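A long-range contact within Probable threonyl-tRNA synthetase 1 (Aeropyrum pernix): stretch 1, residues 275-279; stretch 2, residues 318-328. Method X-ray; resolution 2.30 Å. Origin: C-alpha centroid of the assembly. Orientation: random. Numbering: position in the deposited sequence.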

# COMPACT_ATOMS: atom_id res chain seq x y z
N GLU A 275 -21.78 10.97 -19.82
CA GLU A 275 -21.65 9.92 -18.80
C GLU A 275 -20.21 9.76 -18.40
O GLU A 275 -19.31 9.89 -19.24
CB GLU A 275 -22.13 8.58 -19.30
CG GLU A 275 -23.59 8.55 -19.68
CD GLU A 275 -24.03 7.14 -19.99
OE1 GLU A 275 -23.20 6.19 -19.89
OE2 GLU A 275 -25.23 7.00 -20.33
N TRP A 276 -19.99 9.52 -17.11
CA TRP A 276 -18.69 9.16 -16.58
C TRP A 276 -18.87 7.78 -15.94
O TRP A 276 -19.37 7.70 -14.80
CB TRP A 276 -18.21 10.20 -15.54
CG TRP A 276 -16.98 9.84 -14.76
CD1 TRP A 276 -16.18 8.72 -14.89
CD2 TRP A 276 -16.36 10.65 -13.74
NE1 TRP A 276 -15.12 8.76 -13.99
CE2 TRP A 276 -15.18 9.95 -13.30
CE3 TRP A 276 -16.68 11.90 -13.16
CZ2 TRP A 276 -14.35 10.45 -12.30
CZ3 TRP A 276 -15.85 12.39 -12.16
CH2 TRP A 276 -14.70 11.66 -11.73
N GLN A 277 -18.49 6.71 -16.65
CA GLN A 277 -18.65 5.36 -16.13
C GLN A 277 -17.59 5.06 -15.08
O GLN A 277 -16.39 5.37 -15.25
CB GLN A 277 -18.61 4.28 -17.24
CG GLN A 277 -19.26 2.92 -16.77
CD GLN A 277 -19.57 2.00 -17.90
OE1 GLN A 277 -18.82 1.06 -18.14
NE2 GLN A 277 -20.70 2.23 -18.63
N MET A 278 -18.04 4.45 -13.99
CA MET A 278 -17.16 4.13 -12.86
C MET A 278 -17.07 2.60 -12.68
O MET A 278 -16.76 1.90 -13.68
CB MET A 278 -17.63 4.86 -11.60
CG MET A 278 -17.47 6.33 -11.79
SD MET A 278 -18.18 7.34 -10.49
CE MET A 278 -17.66 8.94 -11.02
N GLY A 279 -17.37 2.09 -11.48
CA GLY A 279 -17.23 0.65 -11.22
C GLY A 279 -18.43 -0.14 -11.76
O GLY A 279 -19.29 0.43 -12.43
N GLU A 318 -6.33 4.64 -12.02
CA GLU A 318 -5.72 5.58 -12.98
C GLU A 318 -6.80 6.25 -13.85
O GLU A 318 -6.81 7.48 -14.00
CB GLU A 318 -4.69 4.83 -13.86
CG GLU A 318 -3.40 4.40 -13.15
CD GLU A 318 -3.57 3.18 -12.27
OE1 GLU A 318 -4.66 2.57 -12.24
OE2 GLU A 318 -2.61 2.82 -11.57
N ARG A 319 -7.71 5.45 -14.41
CA ARG A 319 -8.75 6.00 -15.30
C ARG A 319 -9.62 6.96 -14.52
O ARG A 319 -9.75 8.12 -14.91
CB ARG A 319 -9.61 4.92 -15.91
CG ARG A 319 -10.61 5.45 -16.89
CD ARG A 319 -11.58 4.37 -17.43
NE ARG A 319 -12.15 4.91 -18.68
CZ ARG A 319 -13.22 5.71 -18.78
NH1 ARG A 319 -13.97 6.07 -17.71
NH2 ARG A 319 -13.56 6.16 -19.99
N PHE A 320 -10.17 6.48 -13.39
CA PHE A 320 -10.94 7.32 -12.45
C PHE A 320 -10.24 8.62 -12.16
O PHE A 320 -10.85 9.64 -12.18
CB PHE A 320 -11.19 6.63 -11.09
CG PHE A 320 -12.19 7.37 -10.26
CD1 PHE A 320 -13.54 7.06 -10.35
CD2 PHE A 320 -11.79 8.44 -9.45
CE1 PHE A 320 -14.50 7.81 -9.62
CE2 PHE A 320 -12.73 9.18 -8.72
CZ PHE A 320 -14.08 8.87 -8.81
N LEU A 321 -8.96 8.55 -11.80
CA LEU A 321 -8.14 9.72 -11.48
C LEU A 321 -8.00 10.64 -12.70
O LEU A 321 -8.10 11.85 -12.55
CB LEU A 321 -6.78 9.30 -10.91
CG LEU A 321 -5.89 10.49 -10.57
CD1 LEU A 321 -6.50 11.32 -9.41
CD2 LEU A 321 -4.44 10.07 -10.22
N GLY A 322 -7.82 10.08 -13.89
CA GLY A 322 -7.75 10.86 -15.12
C GLY A 322 -8.99 11.71 -15.34
O GLY A 322 -8.91 12.92 -15.60
N VAL A 323 -10.15 11.07 -15.25
CA VAL A 323 -11.41 11.73 -15.52
C VAL A 323 -11.70 12.71 -14.40
O VAL A 323 -12.16 13.82 -14.71
CB VAL A 323 -12.56 10.76 -15.63
CG1 VAL A 323 -13.90 11.56 -15.94
CG2 VAL A 323 -12.28 9.73 -16.74
N TYR A 324 -11.40 12.32 -13.14
CA TYR A 324 -11.49 13.25 -12.01
C TYR A 324 -10.67 14.55 -12.27
O TYR A 324 -11.15 15.64 -12.06
CB TYR A 324 -11.05 12.61 -10.66
CG TYR A 324 -11.21 13.60 -9.54
CD1 TYR A 324 -12.40 13.65 -8.76
CD2 TYR A 324 -10.20 14.53 -9.29
CE1 TYR A 324 -12.55 14.61 -7.75
CE2 TYR A 324 -10.34 15.48 -8.29
CZ TYR A 324 -11.52 15.52 -7.52
OH TYR A 324 -11.63 16.51 -6.57
N LEU A 325 -9.43 14.42 -12.70
CA LEU A 325 -8.59 15.60 -12.90
C LEU A 325 -9.23 16.55 -13.95
O LEU A 325 -9.12 17.74 -13.80
CB LEU A 325 -7.14 15.23 -13.29
CG LEU A 325 -6.31 14.58 -12.18
CD1 LEU A 325 -5.04 13.91 -12.80
CD2 LEU A 325 -5.95 15.64 -11.09
N GLU A 326 -9.88 16.00 -14.96
CA GLU A 326 -10.60 16.81 -15.93
C GLU A 326 -11.86 17.44 -15.38
O GLU A 326 -11.99 18.67 -15.43
CB GLU A 326 -10.79 16.07 -17.25
CG GLU A 326 -9.42 15.90 -18.01
CD GLU A 326 -9.53 14.94 -19.22
OE1 GLU A 326 -10.67 14.62 -19.55
OE2 GLU A 326 -8.49 14.49 -19.82
N HIS A 327 -12.75 16.65 -14.78
CA HIS A 327 -13.98 17.17 -14.20
C HIS A 327 -13.71 18.28 -13.16
O HIS A 327 -14.46 19.25 -13.08
CB HIS A 327 -14.81 16.03 -13.59
CG HIS A 327 -16.11 16.46 -12.97
ND1 HIS A 327 -17.16 16.95 -13.70
CD2 HIS A 327 -16.52 16.44 -11.68
CE1 HIS A 327 -18.16 17.24 -12.89
NE2 HIS A 327 -17.79 16.96 -11.66
N ARG A 328 -12.61 18.15 -12.40
CA ARG A 328 -12.27 19.12 -11.34
C ARG A 328 -11.08 20.01 -11.63
O ARG A 328 -10.58 20.67 -10.75
CB ARG A 328 -12.07 18.42 -10.01
CG ARG A 328 -13.40 17.99 -9.39
CD ARG A 328 -13.84 19.01 -8.34
NE ARG A 328 -15.23 18.82 -7.91
CZ ARG A 328 -15.61 18.00 -6.93
NH1 ARG A 328 -14.68 17.27 -6.29
NH2 ARG A 328 -16.93 17.88 -6.61
O HOH W 1 -13.83 6.34 -14.39
O HOH W 2 -16.09 7.64 -18.56

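How does one residue of the strand come to hold most of this contact? The strand and the helix run roughly antiparallel, at 149°, and their axes stay 9.6 Å apart at closest approach, and the indole of Trp 276 fills much of the space between them. Its CA-to-CB bond points sideways to the helix, but with chi1 at 171° (t) and chi2 at 3° the indole extends from the strand and its end comes nearer to the helix. The ring then touches Arg 319, Phe 320, Val 323, Tyr 324 and His 327, residues spaced three or four apart or next to each other along the helix. Of the surface covered between the two stretches, Trp 276 provides by far the largest share.

What does the helix offer to the indole? Val 323, whose CA-to-CB bond points toward the strand, has chi1 at -179° (t), and its CG1 lies over one face of the indole. CG1 is 3.4 Å from the centroid of the five-membered ring of Trp 276 and only 12° off the ring normal, a CH-pi contact; the nearest atom pair, Val 323 CG1 to Trp 276 CE2, is a tight 3.3 Å. Farther along the helix, the CA-to-CB bond of His 327 also points toward the strand, and its CB is 4.0 Å from Trp 276 CZ3. The indole also packs close to the helix backbone, with Trp 276 CZ2 3.6 Å from Phe 320 O. That carbonyl is already used within the helix, accepting a hydrogen bond from Tyr 324 N at 2.9 Å.

Why do Phe 320 and Met 278 belong to the same cluster? Both have CA-to-CB bonds that point sideways, yet the end of each side chain comes nearer to the opposing stretch. Phe 320, with chi1 at -169° (t) and chi2 at 90°, brings its CE1 to 3.8 Å from Trp 276 CZ2, which lies over one face of the phenyl ring. The two aromatic planes are oblique, at 39°. Met 278 has chi1 at -66° (m), with chi2 and chi3 both t; this extended chain carries CE to 3.6 Å from Phe 320 CE1, while SD sits at the edge of the phenyl ring, 5.2 Å from its centroid.

How are the polar groups matched when no direct hydrogen bond joins the stretches? Water does the joining. Arg 319 is extended, with chi1, chi2 and chi3 all t, so its guanidinium reaches the strand although its CA-to-CB bond points sideways. Water 1 accepts from Trp 276 NE1 (2.8 Å) and donates to Gln 277 O (2.9 Å), with a weak bond from Arg 319 NH1 (3.3 Å). Water 2 accepts from Arg 319 NH1 (2.8 Å) and from Gln 277 N (3.2 Å). The indole nitrogen thus finds a partner while its carbon atoms pack against the helix.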